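Local coordinates for serine-tRNA ligase (Naegleria fowleri, PDB 6BLJ), which attaches serine to its cognate tRNA in an ATP-dependent reaction that passes through seryl-adenylate, as a class II aminoacyl-tRNA synthetase, at the interface of chains A and B. Residues are numbered along the deposited sequence; one frame, centred on the assembly and turned at random. Chains: chain A/B, Serine-tRNA ligase.

Contact 1: the interface of chains A and B. Residues chain A 247, 249-251, 278, 287; chain B 208-211.
The backbone amide of A:Thr251 donates a hydrogen bond to the carbonyl oxygen of B:Val209, with 3.1 Å between A:Thr251 N and B:Val209 O. It joins strand 249-251 of chain A to the end of helix 203-210 of chain B, taking up a carbonyl from the helix's last turn.

Apolar contact gathers round B:Val209. Its CG1 branch, anti to the backbone N (chi1 167°), reaches A:Met250 CG at 3.6 Å, where the two side chains cross obliquely. The same methyl meets the ring carbon CB of A:Pro287 at 3.9 Å, and is thus shared between the strand and helix 285-290.

The other contacts fall on B:Gly210, which ends the helix, and on B:Gly211 just after it. A:Lys278 lays its aliphatic stem against B:Gly210, with CE 3.4 Å from B:Gly210 O; the contact is made by carbon rather than by the terminal NZ. From A:Phe249 it is the backbone O that comes up to B:Gly210 CA, at 3.5 Å. The methyl CG2 of A:Thr251 faces the amide of B:Gly211.

The patch anchors a helix end of one subunit on strand 249-251 of the partner, and probably helps hold the synthetase dimer together.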
ATOM      1  N   PRO A 247      -6.565 -18.152  13.756  1.00 21.03           N
ATOM      2  CA  PRO A 247      -6.297 -16.716  13.870  1.00 20.78           C
ATOM      3  C   PRO A 247      -6.793 -16.018  12.622  1.00 20.61           C
ATOM      4  O   PRO A 247      -6.709 -16.558  11.518  1.00 19.77           O
ATOM      5  CB  PRO A 247      -4.764 -16.634  13.980  1.00 22.45           C
ATOM      6  CG  PRO A 247      -4.339 -18.008  14.518  1.00 24.77           C
ATOM      7  CD  PRO A 247      -5.325 -18.960  13.864  1.00 25.09           C
ATOM      8  N   PHE A 249      -5.462 -12.987  12.173  1.00 27.50           N
ATOM      9  CA  PHE A 249      -4.190 -12.278  11.999  1.00 32.30           C
ATOM     10  C   PHE A 249      -3.095 -13.250  11.603  1.00 27.99           C
ATOM     11  O   PHE A 249      -3.015 -14.339  12.168  1.00 24.92           O
ATOM     12  CB  PHE A 249      -3.592 -11.711  13.310  1.00 34.22           C
ATOM     13  CG  PHE A 249      -4.424 -10.768  14.060  1.00 30.50           C
ATOM     14  CD1 PHE A 249      -5.319  -9.939  13.434  1.00 32.16           C
ATOM     15  CD2 PHE A 249      -4.261 -10.680  15.439  1.00 30.36           C
ATOM     16  CE1 PHE A 249      -6.060  -9.040  14.174  1.00 35.43           C
ATOM     17  CE2 PHE A 249      -4.991  -9.794  16.178  1.00 29.03           C
ATOM     18  CZ  PHE A 249      -5.902  -8.973  15.549  1.00 31.94           C
ATOM     19  N   MET A 250      -2.143 -12.793  10.793  1.00 21.39           N
ATOM     20  CA  MET A 250      -0.902 -13.543  10.616  1.00 21.91           C
ATOM     21  C   MET A 250       0.271 -12.574  10.614  1.00 24.93           C
ATOM     22  O   MET A 250       0.157 -11.467  10.080  1.00 22.36           O
ATOM     23  CB  MET A 250      -0.919 -14.350   9.312  1.00 23.85           C
ATOM     24  CG  MET A 250      -1.814 -15.569   9.353  1.00 24.82           C
ATOM     25  SD  MET A 250      -1.796 -16.435   7.771  1.00 24.67           S
ATOM     26  CE  MET A 250      -0.127 -17.107   7.729  1.00 22.90           C
ATOM     27  N   THR A 251       1.397 -12.977  11.192  1.00 25.59           N
ATOM     28  CA  THR A 251       2.571 -12.129  11.066  1.00 29.35           C
ATOM     29  C   THR A 251       2.985 -12.072   9.598  1.00 31.93           C
ATOM     30  O   THR A 251       2.691 -12.976   8.806  1.00 24.50           O
ATOM     31  CB  THR A 251       3.744 -12.641  11.913  1.00 34.15           C
ATOM     32  OG1 THR A 251       4.288 -13.817  11.313  1.00 32.36           O
ATOM     33  CG2 THR A 251       3.278 -12.985  13.335  1.00 28.55           C
ATOM     34  N   LYS A 278       0.895  -7.132  11.424  1.00 22.85           N
ATOM     35  CA  LYS A 278       0.295  -8.357  10.936  1.00 30.13           C
ATOM     36  C   LYS A 278      -0.572  -8.039   9.731  1.00 27.28           C
ATOM     37  O   LYS A 278      -0.800  -6.877   9.398  1.00 23.65           O
ATOM     38  CB  LYS A 278      -0.532  -8.998  12.049  1.00 27.71           C
ATOM     39  CG  LYS A 278       0.291  -9.378  13.274  1.00 32.53           C
ATOM     40  CD  LYS A 278      -0.643  -9.895  14.349  1.00 33.83           C
ATOM     41  CE  LYS A 278       0.010  -9.854  15.700  1.00 38.96           C
ATOM     42  NZ  LYS A 278       0.209  -8.461  16.171  1.00 30.53           N
ATOM     43  N   PRO A 287      -3.751 -19.327   7.206  1.00 23.27           N
ATOM     44  CA  PRO A 287      -3.232 -19.829   8.491  1.00 21.87           C
ATOM     45  C   PRO A 287      -3.203 -21.348   8.583  1.00 22.63           C
ATOM     46  O   PRO A 287      -2.330 -21.903   9.267  1.00 21.90           O
ATOM     47  CB  PRO A 287      -4.195 -19.225   9.531  1.00 22.33           C
ATOM     48  CG  PRO A 287      -5.481 -18.969   8.765  1.00 19.83           C
ATOM     49  CD  PRO A 287      -4.994 -18.541   7.389  1.00 19.50           C
TER
ATOM     50  N   GLN B 208       2.838 -19.036  16.786  1.00 25.53           N
ATOM     51  CA  GLN B 208       3.693 -18.973  15.603  1.00 28.99           C
ATOM     52  C   GLN B 208       2.997 -18.238  14.462  1.00 30.01           C
ATOM     53  O   GLN B 208       3.594 -17.390  13.790  1.00 25.83           O
ATOM     54  CB  GLN B 208       4.047 -20.397  15.163  1.00 37.71           C
ATOM     55  CG  GLN B 208       4.818 -20.518  13.841  1.00 49.64           C
ATOM     56  CD  GLN B 208       4.408 -21.768  13.028  1.00 56.19           C
ATOM     57  OE1 GLN B 208       4.649 -22.904  13.458  1.00 59.35           O
ATOM     58  NE2 GLN B 208       3.806 -21.551  11.831  1.00 33.08           N
ATOM     59  N   VAL B 209       1.728 -18.550  14.234  1.00 24.26           N
ATOM     60  CA  VAL B 209       1.027 -17.991  13.086  1.00 25.85           C
ATOM     61  C   VAL B 209       0.519 -16.588  13.385  1.00 26.83           C
ATOM     62  O   VAL B 209       0.684 -15.676  12.568  1.00 25.25           O
ATOM     63  CB  VAL B 209      -0.114 -18.937  12.664  1.00 23.30           C
ATOM     64  CG1 VAL B 209      -1.053 -18.248  11.676  1.00 25.84           C
ATOM     65  CG2 VAL B 209       0.468 -20.223  12.066  1.00 24.09           C
ATOM     66  N   GLY B 210      -0.067 -16.382  14.562  1.00 29.75           N
ATOM     67  CA  GLY B 210      -0.808 -15.165  14.815  1.00 28.89           C
ATOM     68  C   GLY B 210      -0.234 -14.209  15.844  1.00 30.49           C
ATOM     69  O   GLY B 210      -0.832 -13.160  16.093  1.00 27.21           O
ATOM     70  N   GLY B 211       0.918 -14.531  16.427  1.00 25.28           N
ATOM     71  CA  GLY B 211       1.505 -13.691  17.459  1.00 28.65           C
ATOM     72  C   GLY B 211       1.017 -14.063  18.848  1.00 28.00           C
ATOM     73  O   GLY B 211       0.355 -15.078  19.051  1.00 24.42           O
TER

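Contact 2: the interface of chains A and B. Residues chain A 244-247, 287-288, 291; chain B 209, 215-217.
B:Phe216 pushes its ring between A:Pro247 and A:Phe291, which take opposite faces. On one face A:Pro247 CD sits over the middle of the ring, 3.5 Å from the B:Phe216 centroid, in a CH-pi contact. Against the other, A:Phe291 stands edge-on, its plane turned 77° from that of B:Phe216, and leads with CD1, which lies 3.7 Å from B:Phe216 CE2. A:Phe291 CG is anti to the backbone N (chi1 -177°), a setting that sends this edge toward the partner ring.

Round the rim of B:Phe216, the A:Ile244 methyl CD1 meets CD1 of the ring at 3.6 Å, while the tip carbon CZ lies 3.5 Å from the carbonyl oxygen A:Pro287 O. A:Thr246 adds its CB and CG2 near CE1.

The tyrosines A:Tyr245 and B:Tyr215 lie askew to one another; A:Tyr245 CE2 lies 3.6 Å from the phenol oxygen B:Tyr215 OH and close to B:Tyr215 CE2. Behind these side chains the backbones pair as antiparallel strands: A:Tyr245 N donates to B:Leu217 O at 2.7 Å, and B:Leu217 N donates back to A:Tyr245 O at 3.0 Å.

An aromatic ring of one subunit, held beside the strand pairing, is thus packed among side chains of its partner and probably stabilises the dimer.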
ATOM      1  N   ILE A 244     -11.640 -26.603  12.151  1.00 23.98           N
ATOM      2  CA  ILE A 244     -10.546 -25.822  12.720  1.00 23.66           C
ATOM      3  C   ILE A 244     -10.853 -24.335  12.572  1.00 24.18           C
ATOM      4  O   ILE A 244     -11.102 -23.841  11.474  1.00 23.94           O
ATOM      5  CB  ILE A 244      -9.176 -26.200  12.102  1.00 25.76           C
ATOM      6  CG1 ILE A 244      -8.039 -25.392  12.730  1.00 26.14           C
ATOM      7  CG2 ILE A 244      -9.165 -26.073  10.570  1.00 26.32           C
ATOM      8  CD1 ILE A 244      -6.634 -25.916  12.326  1.00 27.81           C
ATOM      9  N   TYR A 245     -10.814 -23.622  13.695  1.00 23.45           N
ATOM     10  CA  TYR A 245     -11.004 -22.177  13.758  1.00 22.99           C
ATOM     11  C   TYR A 245      -9.622 -21.536  13.901  1.00 22.53           C
ATOM     12  O   TYR A 245      -8.807 -22.008  14.695  1.00 25.14           O
ATOM     13  CB  TYR A 245     -11.905 -21.836  14.953  1.00 22.11           C
ATOM     14  CG  TYR A 245     -12.029 -20.375  15.314  1.00 22.45           C
ATOM     15  CD1 TYR A 245     -13.068 -19.585  14.801  1.00 23.88           C
ATOM     16  CD2 TYR A 245     -11.130 -19.785  16.196  1.00 25.48           C
ATOM     17  CE1 TYR A 245     -13.187 -18.231  15.147  1.00 22.54           C
ATOM     18  CE2 TYR A 245     -11.225 -18.432  16.537  1.00 24.74           C
ATOM     19  CZ  TYR A 245     -12.257 -17.661  16.021  1.00 28.55           C
ATOM     20  OH  TYR A 245     -12.352 -16.332  16.397  1.00 26.03           O
ATOM     21  N   THR A 246      -9.349 -20.500  13.118  1.00 21.04           N
ATOM     22  CA  THR A 246      -7.997 -19.983  12.943  1.00 21.82           C
ATOM     23  C   THR A 246      -7.813 -18.575  13.515  1.00 24.80           C
ATOM     24  O   THR A 246      -8.788 -17.853  13.741  1.00 23.34           O
ATOM     25  CB  THR A 246      -7.643 -19.945  11.446  1.00 21.42           C
ATOM     26  OG1 THR A 246      -8.379 -18.887  10.797  1.00 20.86           O
ATOM     27  CG2 THR A 246      -8.009 -21.258  10.771  1.00 24.50           C
ATOM     28  N   PRO A 247      -6.565 -18.152  13.756  1.00 21.03           N
ATOM     29  CA  PRO A 247      -6.297 -16.716  13.870  1.00 20.78           C
ATOM     30  C   PRO A 247      -6.793 -16.018  12.622  1.00 20.61           C
ATOM     31  O   PRO A 247      -6.709 -16.558  11.518  1.00 19.77           O
ATOM     32  CB  PRO A 247      -4.764 -16.634  13.980  1.00 22.45           C
ATOM     33  CG  PRO A 247      -4.339 -18.008  14.518  1.00 24.77           C
ATOM     34  CD  PRO A 247      -5.325 -18.960  13.864  1.00 25.09           C
ATOM     35  N   PRO A 287      -3.751 -19.327   7.206  1.00 23.27           N
ATOM     36  CA  PRO A 287      -3.232 -19.829   8.491  1.00 21.87           C
ATOM     37  C   PRO A 287      -3.203 -21.348   8.583  1.00 22.63           C
ATOM     38  O   PRO A 287      -2.330 -21.903   9.267  1.00 21.90           O
ATOM     39  CB  PRO A 287      -4.195 -19.225   9.531  1.00 22.33           C
ATOM     40  CG  PRO A 287      -5.481 -18.969   8.765  1.00 19.83           C
ATOM     41  CD  PRO A 287      -4.994 -18.541   7.389  1.00 19.50           C
ATOM     42  N   ILE A 288      -4.122 -22.049   7.922  1.00 23.97           N
ATOM     43  CA  ILE A 288      -4.095 -23.506   7.998  1.00 23.39           C
ATOM     44  C   ILE A 288      -2.864 -24.055   7.278  1.00 29.51           C
ATOM     45  O   ILE A 288      -2.276 -25.059   7.702  1.00 26.88           O
ATOM     46  CB  ILE A 288      -5.405 -24.104   7.448  1.00 25.50           C
ATOM     47  CG1 ILE A 288      -6.594 -23.702   8.343  1.00 21.24           C
ATOM     48  CG2 ILE A 288      -5.314 -25.631   7.372  1.00 25.60           C
ATOM     49  CD1 ILE A 288      -7.939 -24.059   7.740  1.00 29.58           C
ATOM     50  N   PHE A 291       0.045 -23.438   9.570  1.00 25.39           N
ATOM     51  CA  PHE A 291      -0.054 -24.412  10.655  1.00 27.47           C
ATOM     52  C   PHE A 291       0.858 -25.612  10.424  1.00 34.00           C
ATOM     53  O   PHE A 291       1.312 -26.243  11.387  1.00 31.27           O
ATOM     54  CB  PHE A 291      -1.527 -24.854  10.770  1.00 25.19           C
ATOM     55  CG  PHE A 291      -1.833 -25.823  11.899  1.00 28.93           C
ATOM     56  CD1 PHE A 291      -2.347 -25.364  13.104  1.00 24.81           C
ATOM     57  CD2 PHE A 291      -1.690 -27.195  11.724  1.00 30.69           C
ATOM     58  CE1 PHE A 291      -2.661 -26.259  14.144  1.00 25.64           C
ATOM     59  CE2 PHE A 291      -2.000 -28.083  12.746  1.00 35.62           C
ATOM     60  CZ  PHE A 291      -2.487 -27.619  13.956  1.00 29.55           C
TER
ATOM     61  N   VAL B 209       1.728 -18.550  14.234  1.00 24.26           N
ATOM     62  CA  VAL B 209       1.027 -17.991  13.086  1.00 25.85           C
ATOM     63  C   VAL B 209       0.519 -16.588  13.385  1.00 26.83           C
ATOM     64  O   VAL B 209       0.684 -15.676  12.568  1.00 25.25           O
ATOM     65  CB  VAL B 209      -0.114 -18.937  12.664  1.00 23.30           C
ATOM     66  CG1 VAL B 209      -1.053 -18.248  11.676  1.00 25.84           C
ATOM     67  CG2 VAL B 209       0.468 -20.223  12.066  1.00 24.09           C
ATOM     68  N   TYR B 215      -4.301 -18.556  18.740  1.00 22.44           N
ATOM     69  CA  TYR B 215      -4.720 -19.939  18.958  1.00 24.98           C
ATOM     70  C   TYR B 215      -5.472 -20.469  17.741  1.00 27.95           C
ATOM     71  O   TYR B 215      -6.115 -19.707  17.017  1.00 24.23           O
ATOM     72  CB  TYR B 215      -5.610 -20.060  20.209  1.00 21.18           C
ATOM     73  CG  TYR B 215      -6.942 -19.282  20.104  1.00 22.66           C
ATOM     74  CD1 TYR B 215      -7.007 -17.919  20.364  1.00 22.35           C
ATOM     75  CD2 TYR B 215      -8.124 -19.928  19.769  1.00 29.21           C
ATOM     76  CE1 TYR B 215      -8.221 -17.210  20.269  1.00 19.65           C
ATOM     77  CE2 TYR B 215      -9.336 -19.238  19.686  1.00 24.38           C
ATOM     78  CZ  TYR B 215      -9.368 -17.874  19.944  1.00 21.11           C
ATOM     79  OH  TYR B 215     -10.563 -17.181  19.867  1.00 24.27           O
ATOM     80  N   PHE B 216      -5.376 -21.781  17.515  1.00 24.02           N
ATOM     81  CA  PHE B 216      -6.334 -22.507  16.680  1.00 24.11           C
ATOM     82  C   PHE B 216      -7.221 -23.331  17.606  1.00 26.82           C
ATOM     83  O   PHE B 216      -6.731 -23.904  18.588  1.00 26.43           O
ATOM     84  CB  PHE B 216      -5.667 -23.472  15.691  1.00 24.73           C
ATOM     85  CG  PHE B 216      -4.833 -22.814  14.622  1.00 30.59           C
ATOM     86  CD1 PHE B 216      -5.304 -22.731  13.310  1.00 26.52           C
ATOM     87  CD2 PHE B 216      -3.558 -22.340  14.910  1.00 23.17           C
ATOM     88  CE1 PHE B 216      -4.518 -22.154  12.300  1.00 25.23           C
ATOM     89  CE2 PHE B 216      -2.772 -21.756  13.918  1.00 23.83           C
ATOM     90  CZ  PHE B 216      -3.258 -21.672  12.603  1.00 25.23           C
ATOM     91  N   LEU B 217      -8.514 -23.397  17.297  1.00 27.45           N
ATOM     92  CA  LEU B 217      -9.428 -24.332  17.949  1.00 28.27           C
ATOM     93  C   LEU B 217      -9.773 -25.430  16.957  1.00 29.68           C
ATOM     94  O   LEU B 217      -9.896 -25.163  15.758  1.00 28.20           O
ATOM     95  CB  LEU B 217     -10.716 -23.654  18.417  1.00 28.52           C
ATOM     96  CG  LEU B 217     -10.930 -23.145  19.837  1.00 43.14           C
ATOM     97  CD1 LEU B 217     -12.422 -22.789  20.000  1.00 39.64           C
ATOM     98  CD2 LEU B 217     -10.505 -24.162  20.874  1.00 37.66           C
TER

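Contact 3: the interface of chains A and B. Residues chain A 242-245, 309; chain B 217-219, 222.
A:Met242 has CG anti to the backbone N (chi1 167°) and then bends at chi2 and chi3, a hooked course that brings its sulfur against B:Gly219; A:Met242 SD lies 3.7 Å from B:Gly219 CA. A:Met309 also starts anti (chi1 172°) but continues extended, carrying its sulfur alongside B:Val222 in the opposite direction, with A:Met309 SD 3.9 Å from B:Val222 CG1.

B:Val222 uses its other groups as well. Its CB meets A:Pro243 CB at 4.0 Å, and its CG2 branch rests near the backbone, 3.9 Å from A:Tyr245 N. A:Ile244 and B:Leu218 lie side by side pointing the same way, with A:Ile244 CG1 4.1 Å from B:Leu218 CG, while the terminal methyl CE of A:Met242 reaches B:Leu218 CD2.

The backbone of B:Gly219 extends the strand pairing past B:Leu217: its amide N donates to A:Pro243 O at 2.8 Å. As a proline, A:Pro243 has no amide hydrogen to give, but its carbonyl still takes part.

In the fold, strand 242-245 of chain A runs antiparallel to strand 216-218 of chain B, and the start of helix 220-238 of chain B packs B:Val222 against strands 242-245 and 304-313 of chain A.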
ATOM      1  N   MET A 242     -11.694 -32.342   9.734  1.00 29.57           N
ATOM      2  CA  MET A 242     -11.532 -31.814  11.087  0.70 31.85           C
ATOM      3  C   MET A 242     -11.874 -30.324  11.147  1.00 26.15           C
ATOM      4  O   MET A 242     -11.191 -29.506  10.526  1.00 26.34           O
ATOM      5  CB  MET A 242     -10.096 -32.052  11.547  0.70 31.25           C
ATOM      6  CG  MET A 242      -9.713 -31.283  12.778  0.70 40.68           C
ATOM      7  SD  MET A 242     -10.295 -32.078  14.270  0.70 51.51           S
ATOM      8  CE  MET A 242      -8.734 -32.736  14.853  0.70 55.40           C
ATOM      9  N   PRO A 243     -12.915 -29.925  11.880  1.00 25.22           N
ATOM     10  CA  PRO A 243     -13.176 -28.483  12.031  1.00 29.70           C
ATOM     11  C   PRO A 243     -11.986 -27.780  12.672  1.00 24.16           C
ATOM     12  O   PRO A 243     -11.379 -28.294  13.609  1.00 30.95           O
ATOM     13  CB  PRO A 243     -14.413 -28.433  12.938  1.00 30.83           C
ATOM     14  CG  PRO A 243     -15.069 -29.782  12.778  1.00 32.60           C
ATOM     15  CD  PRO A 243     -13.944 -30.751  12.542  1.00 30.73           C
ATOM     16  N   ILE A 244     -11.640 -26.603  12.151  1.00 23.98           N
ATOM     17  CA  ILE A 244     -10.546 -25.822  12.720  1.00 23.66           C
ATOM     18  C   ILE A 244     -10.853 -24.335  12.572  1.00 24.18           C
ATOM     19  O   ILE A 244     -11.102 -23.841  11.474  1.00 23.94           O
ATOM     20  CB  ILE A 244      -9.176 -26.200  12.102  1.00 25.76           C
ATOM     21  CG1 ILE A 244      -8.039 -25.392  12.730  1.00 26.14           C
ATOM     22  CG2 ILE A 244      -9.165 -26.073  10.570  1.00 26.32           C
ATOM     23  CD1 ILE A 244      -6.634 -25.916  12.326  1.00 27.81           C
ATOM     24  N   TYR A 245     -10.814 -23.622  13.695  1.00 23.45           N
ATOM     25  CA  TYR A 245     -11.004 -22.177  13.758  1.00 22.99           C
ATOM     26  C   TYR A 245      -9.622 -21.536  13.901  1.00 22.53           C
ATOM     27  O   TYR A 245      -8.807 -22.008  14.695  1.00 25.14           O
ATOM     28  CB  TYR A 245     -11.905 -21.836  14.953  1.00 22.11           C
ATOM     29  CG  TYR A 245     -12.029 -20.375  15.314  1.00 22.45           C
ATOM     30  CD1 TYR A 245     -13.068 -19.585  14.801  1.00 23.88           C
ATOM     31  CD2 TYR A 245     -11.130 -19.785  16.196  1.00 25.48           C
ATOM     32  CE1 TYR A 245     -13.187 -18.231  15.147  1.00 22.54           C
ATOM     33  CE2 TYR A 245     -11.225 -18.432  16.537  1.00 24.74           C
ATOM     34  CZ  TYR A 245     -12.257 -17.661  16.021  1.00 28.55           C
ATOM     35  OH  TYR A 245     -12.352 -16.332  16.397  1.00 26.03           O
ATOM     36  N   MET A 309     -12.649 -22.592   9.263  1.00 24.66           N
ATOM     37  CA  MET A 309     -13.708 -21.636   9.544  1.00 27.17           C
ATOM     38  C   MET A 309     -13.073 -20.311   9.927  1.00 28.72           C
ATOM     39  O   MET A 309     -12.239 -20.278  10.837  1.00 23.54           O
ATOM     40  CB  MET A 309     -14.572 -22.164  10.696  1.00 27.10           C
ATOM     41  CG  MET A 309     -15.600 -21.216  11.243  1.00 42.24           C
ATOM     42  SD  MET A 309     -16.289 -21.940  12.755  1.00 50.51           S
ATOM     43  CE  MET A 309     -17.555 -20.705  13.092  1.00 55.61           C
TER
ATOM     44  N   LEU B 217      -8.514 -23.397  17.297  1.00 27.45           N
ATOM     45  CA  LEU B 217      -9.428 -24.332  17.949  1.00 28.27           C
ATOM     46  C   LEU B 217      -9.773 -25.430  16.957  1.00 29.68           C
ATOM     47  O   LEU B 217      -9.896 -25.163  15.758  1.00 28.20           O
ATOM     48  CB  LEU B 217     -10.716 -23.654  18.417  1.00 28.52           C
ATOM     49  CG  LEU B 217     -10.930 -23.145  19.837  1.00 43.14           C
ATOM     50  CD1 LEU B 217     -12.422 -22.789  20.000  1.00 39.64           C
ATOM     51  CD2 LEU B 217     -10.505 -24.162  20.874  1.00 37.66           C
ATOM     52  N   LEU B 218      -9.928 -26.664  17.452  1.00 28.44           N
ATOM     53  CA  LEU B 218     -10.103 -27.829  16.587  1.00 27.93           C
ATOM     54  C   LEU B 218     -11.217 -28.736  17.108  1.00 37.60           C
ATOM     55  O   LEU B 218     -11.447 -28.843  18.316  1.00 30.62           O
ATOM     56  CB  LEU B 218      -8.822 -28.666  16.474  1.00 31.04           C
ATOM     57  CG  LEU B 218      -7.579 -28.051  15.826  1.00 33.02           C
ATOM     58  CD1 LEU B 218      -6.804 -27.232  16.831  1.00 36.71           C
ATOM     59  CD2 LEU B 218      -6.709 -29.164  15.289  1.00 34.55           C
ATOM     60  N   GLY B 219     -11.892 -29.408  16.175  1.00 31.93           N
ATOM     61  CA  GLY B 219     -12.779 -30.509  16.534  1.00 32.63           C
ATOM     62  C   GLY B 219     -14.058 -30.062  17.220  1.00 36.03           C
ATOM     63  O   GLY B 219     -14.671 -29.047  16.858  1.00 28.21           O
ATOM     64  N   VAL B 222     -14.730 -26.502  18.386  1.00 25.52           N
ATOM     65  CA  VAL B 222     -15.201 -25.573  17.355  1.00 27.31           C
ATOM     66  C   VAL B 222     -16.716 -25.657  17.237  1.00 32.68           C
ATOM     67  O   VAL B 222     -17.417 -24.636  17.188  1.00 30.51           O
ATOM     68  CB  VAL B 222     -14.527 -25.861  15.997  1.00 24.72           C
ATOM     69  CG1 VAL B 222     -15.105 -24.927  14.894  1.00 26.31           C
ATOM     70  CG2 VAL B 222     -13.012 -25.725  16.073  1.00 22.98           C
TER

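The three contacts follow one another along the interface: about 8 Å separates the C-alpha centres of contact 1 and contact 2, 8 Å those of contact 2 and contact 3, and 16 Å those of contact 1 and contact 3. Contact 1 shares A:Pro247, A:Pro287 and B:Val209 with contact 2, which shares A:Ile244, A:Tyr245 and B:Leu217 with contact 3. Chain B thus meets chain A from the end of helix 203-210, through strand 216-218, to the start of helix 220-238. Two-fold symmetry repeats the whole row with the chains exchanged, in keeping with the dimer typical of seryl-tRNA synthetases.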